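Local atomic coordinates of magnesium transporter, putative (PDB entry 3KXR), a protein that probably transports magnesium or other cations across the membrane, this piece holding part of the MgtE N domain and the CBS domain pair. Residues A[8-18]-A[29-37]. Residues are numbered along the deposited sequence; the frame is centred on the assembly and turned at random.
Sequences LLFAQLSPEDL and FTDRALAQM
Phe10 lies across helix 27-36, its CD1 3.6 Å from Ala33 CB, where a small residue lets the ring come close to the helix backbone. At its far end CZ meets the guanidinium edge of Arg32. Phe10 CD2 lies 3.3 Å from Gln36 OE1, with ring and amide planes 52° apart. Phe10 CE1 sits over one face of the Phe29 ring, offset toward its rim and 3.9 Å above its plane. The two rings meet obliquely, their planes at 50°.

Ala33 CB is shared, for Leu18 CD1 reaches it at 3.6 Å as well. Phe29, with CG anti to the backbone N (chi1 177°), sends its ring off the helix toward segment 8-18, where Leu13 CD1 and Leu18 CD2 meet its edge. Met37, a selenomethionine, adds its SE beside Leu18 CD1, and its CE approaches Pro15 CB at 4.2 Å.

Behind this apolar layer, a capping box begins helix 15-20: Asp17 N donates to Ser14 OG (3.1 Å) and Ser14 N to Asp17 OD2 (2.8 Å). Helix 39-50 covers Pro15 and Leu34, while Val66 of the second subunit packs on Phe29. This packing of a 3-10 turn and two short helices lies in the part of the helical MgtE N domain that the chain retains.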
loop_
_atom_site.group_PDB
_atom_site.type_symbol
_atom_site.label_atom_id
_atom_site.label_comp_id
_atom_site.label_asym_id
_atom_site.label_seq_id
_atom_site.Cartn_x
_atom_site.Cartn_y
_atom_site.Cartn_z
ATOM N N LEU A 8 -1.200 6.331 -16.627
ATOM C CA LEU A 8 -2.018 5.264 -15.970
ATOM C C LEU A 8 -3.468 5.681 -15.762
ATOM O O LEU A 8 -3.773 6.863 -15.652
ATOM C CB LEU A 8 -1.427 4.810 -14.602
ATOM C CG LEU A 8 -0.550 3.530 -14.498
ATOM C CD1 LEU A 8 0.948 3.854 -14.422
ATOM C CD2 LEU A 8 -0.938 2.643 -13.297
ATOM N N LEU A 9 -4.343 4.679 -15.665
ATOM C CA LEU A 9 -5.803 4.873 -15.594
ATOM C C LEU A 9 -6.319 5.276 -14.219
ATOM O O LEU A 9 -7.048 6.264 -14.060
ATOM C CB LEU A 9 -6.536 3.578 -15.995
ATOM C CG LEU A 9 -8.077 3.575 -15.916
ATOM C CD1 LEU A 9 -8.633 4.656 -16.804
ATOM C CD2 LEU A 9 -8.711 2.224 -16.270
ATOM N N PHE A 10 -5.982 4.468 -13.229
ATOM C CA PHE A 10 -6.487 4.700 -11.894
ATOM C C PHE A 10 -5.823 5.964 -11.330
ATOM O O PHE A 10 -6.423 6.659 -10.521
ATOM C CB PHE A 10 -6.326 3.443 -11.022
ATOM C CG PHE A 10 -6.963 2.179 -11.643
ATOM C CD1 PHE A 10 -8.353 1.949 -11.562
ATOM C CD2 PHE A 10 -6.173 1.228 -12.336
ATOM C CE1 PHE A 10 -8.952 0.778 -12.141
ATOM C CE2 PHE A 10 -6.761 0.053 -12.932
ATOM C CZ PHE A 10 -8.147 -0.165 -12.829
ATOM N N ALA A 11 -4.628 6.314 -11.820
ATOM C CA ALA A 11 -4.015 7.650 -11.540
ATOM C C ALA A 11 -4.807 8.853 -12.149
ATOM O O ALA A 11 -4.547 10.010 -11.813
ATOM C CB ALA A 11 -2.528 7.691 -12.011
ATOM N N GLN A 12 -5.761 8.565 -13.035
ATOM C CA GLN A 12 -6.526 9.580 -13.740
ATOM C C GLN A 12 -7.916 9.781 -13.136
ATOM O O GLN A 12 -8.642 10.673 -13.567
ATOM C CB GLN A 12 -6.683 9.182 -15.212
ATOM C CG GLN A 12 -5.672 9.736 -16.151
ATOM C CD GLN A 12 -5.923 9.231 -17.545
ATOM O OE1 GLN A 12 -6.485 9.929 -18.402
ATOM N NE2 GLN A 12 -5.536 7.989 -17.780
ATOM N N LEU A 13 -8.299 8.947 -12.173
ATOM C CA LEU A 13 -9.622 9.036 -11.538
ATOM C C LEU A 13 -9.518 9.396 -10.070
ATOM O O LEU A 13 -8.834 8.731 -9.336
ATOM C CB LEU A 13 -10.341 7.694 -11.627
ATOM C CG LEU A 13 -11.105 7.373 -12.909
ATOM C CD1 LEU A 13 -11.854 6.099 -12.681
ATOM C CD2 LEU A 13 -12.094 8.472 -13.331
ATOM N N SER A 14 -10.216 10.421 -9.624
ATOM C CA SER A 14 -10.184 10.763 -8.223
ATOM C C SER A 14 -11.147 9.881 -7.430
ATOM O O SER A 14 -12.124 9.331 -7.970
ATOM C CB SER A 14 -10.539 12.234 -8.025
ATOM O OG SER A 14 -11.902 12.486 -8.311
ATOM N N PRO A 15 -10.905 9.770 -6.124
ATOM C CA PRO A 15 -11.876 9.059 -5.319
ATOM C C PRO A 15 -13.282 9.667 -5.419
ATOM O O PRO A 15 -14.271 8.933 -5.297
ATOM C CB PRO A 15 -11.312 9.146 -3.898
ATOM C CG PRO A 15 -10.154 10.028 -3.937
ATOM C CD PRO A 15 -9.833 10.398 -5.329
ATOM N N GLU A 16 -13.368 10.974 -5.667
ATOM C CA GLU A 16 -14.670 11.657 -5.848
ATOM C C GLU A 16 -15.377 11.195 -7.115
ATOM O O GLU A 16 -16.596 11.061 -7.147
ATOM C CB GLU A 16 -14.510 13.192 -5.928
ATOM C CG GLU A 16 -13.963 13.898 -4.652
ATOM C CD GLU A 16 -12.414 13.987 -4.571
ATOM O OE1 GLU A 16 -11.695 13.336 -5.354
ATOM O OE2 GLU A 16 -11.915 14.716 -3.691
ATOM N N ASP A 17 -14.598 10.986 -8.171
ATOM C CA ASP A 17 -15.134 10.449 -9.395
ATOM C C ASP A 17 -15.768 9.102 -9.091
ATOM O O ASP A 17 -16.866 8.816 -9.529
ATOM C CB ASP A 17 -14.016 10.264 -10.418
ATOM C CG ASP A 17 -13.314 11.589 -10.803
ATOM O OD1 ASP A 17 -13.898 12.699 -10.614
ATOM O OD2 ASP A 17 -12.169 11.499 -11.322
ATOM N N LEU A 18 -15.069 8.276 -8.326
ATOM C CA LEU A 18 -15.568 6.943 -8.031
ATOM C C LEU A 18 -16.907 7.023 -7.328
ATOM O O LEU A 18 -17.835 6.332 -7.714
ATOM C CB LEU A 18 -14.566 6.137 -7.204
ATOM C CG LEU A 18 -13.250 5.745 -7.895
ATOM C CD1 LEU A 18 -12.303 5.050 -6.905
ATOM C CD2 LEU A 18 -13.493 4.837 -9.130
ATOM N N PHE A 29 -14.183 -2.851 -10.123
ATOM C CA PHE A 29 -13.426 -1.752 -10.684
ATOM C C PHE A 29 -13.107 -0.741 -9.574
ATOM O O PHE A 29 -11.985 -0.233 -9.478
ATOM C CB PHE A 29 -14.242 -1.109 -11.814
ATOM C CG PHE A 29 -13.597 0.079 -12.418
ATOM C CD1 PHE A 29 -12.938 -0.009 -13.625
ATOM C CD2 PHE A 29 -13.649 1.300 -11.781
ATOM C CE1 PHE A 29 -12.317 1.097 -14.192
ATOM C CE2 PHE A 29 -13.011 2.429 -12.345
ATOM C CZ PHE A 29 -12.351 2.317 -13.554
ATOM N N THR A 30 -14.090 -0.454 -8.737
ATOM C CA THR A 30 -13.868 0.471 -7.661
ATOM C C THR A 30 -12.760 -0.044 -6.754
ATOM O O THR A 30 -11.819 0.694 -6.449
ATOM C CB THR A 30 -15.147 0.732 -6.870
ATOM O OG1 THR A 30 -16.077 1.426 -7.716
ATOM C CG2 THR A 30 -14.839 1.591 -5.621
ATOM N N ASP A 31 -12.833 -1.319 -6.389
ATOM C CA ASP A 31 -11.814 -1.925 -5.532
ATOM C C ASP A 31 -10.418 -1.898 -6.121
ATOM O O ASP A 31 -9.455 -1.706 -5.378
ATOM C CB ASP A 31 -12.182 -3.368 -5.180
ATOM C CG ASP A 31 -13.460 -3.451 -4.355
ATOM O OD1 ASP A 31 -13.870 -2.435 -3.773
ATOM O OD2 ASP A 31 -14.081 -4.525 -4.315
ATOM N N ARG A 32 -10.280 -2.109 -7.425
ATOM C CA ARG A 32 -8.941 -2.079 -8.006
ATOM C C ARG A 32 -8.429 -0.637 -7.980
ATOM O O ARG A 32 -7.257 -0.392 -7.710
ATOM C CB ARG A 32 -8.911 -2.656 -9.429
ATOM C CG ARG A 32 -9.025 -4.207 -9.475
ATOM C CD ARG A 32 -8.775 -4.815 -10.900
ATOM N NE ARG A 32 -9.347 -3.925 -11.924
ATOM C CZ ARG A 32 -10.561 -4.048 -12.485
ATOM N NH1 ARG A 32 -11.376 -5.050 -12.140
ATOM N NH2 ARG A 32 -10.965 -3.159 -13.404
ATOM N N ALA A 33 -9.333 0.312 -8.231
ATOM C CA ALA A 33 -8.998 1.751 -8.161
ATOM C C ALA A 33 -8.508 2.174 -6.758
ATOM O O ALA A 33 -7.490 2.876 -6.618
ATOM C CB ALA A 33 -10.194 2.589 -8.569
ATOM N N LEU A 34 -9.227 1.704 -5.739
ATOM C CA LEU A 34 -8.906 2.010 -4.366
ATOM C C LEU A 34 -7.551 1.420 -3.966
ATOM O O LEU A 34 -6.757 2.092 -3.309
ATOM C CB LEU A 34 -10.007 1.510 -3.426
ATOM C CG LEU A 34 -11.319 2.295 -3.430
ATOM C CD1 LEU A 34 -12.296 1.584 -2.491
ATOM C CD2 LEU A 34 -11.122 3.778 -3.049
ATOM N N ALA A 35 -7.303 0.177 -4.364
ATOM C CA ALA A 35 -6.034 -0.494 -4.096
ATOM C C ALA A 35 -4.857 0.216 -4.746
ATOM O O ALA A 35 -3.743 0.165 -4.246
ATOM C CB ALA A 35 -6.092 -1.911 -4.555
ATOM N N GLN A 36 -5.094 0.916 -5.845
ATOM C CA GLN A 36 -3.983 1.530 -6.561
ATOM C C GLN A 36 -3.724 2.945 -6.090
ATOM O O GLN A 36 -2.708 3.521 -6.400
ATOM C CB GLN A 36 -4.234 1.497 -8.068
ATOM C CG GLN A 36 -3.118 0.869 -8.897
ATOM C CD GLN A 36 -3.656 0.169 -10.161
ATOM O OE1 GLN A 36 -4.631 -0.599 -10.087
ATOM N NE2 GLN A 36 -3.021 0.433 -11.319
HETATM N N MSE A 37 -4.641 3.499 -5.329
HETATM C CA MSE A 37 -4.524 4.878 -4.884
HETATM C C MSE A 37 -3.742 4.989 -3.593
HETATM O O MSE A 37 -3.434 3.992 -2.957
HETATM C CB MSE A 37 -5.911 5.427 -4.631
HETATM C CG MSE A 37 -6.531 6.118 -5.782
HETATM SE SE MSE A 37 -8.510 6.300 -5.485
HETATM C CE MSE A 37 -8.681 5.897 -3.553
#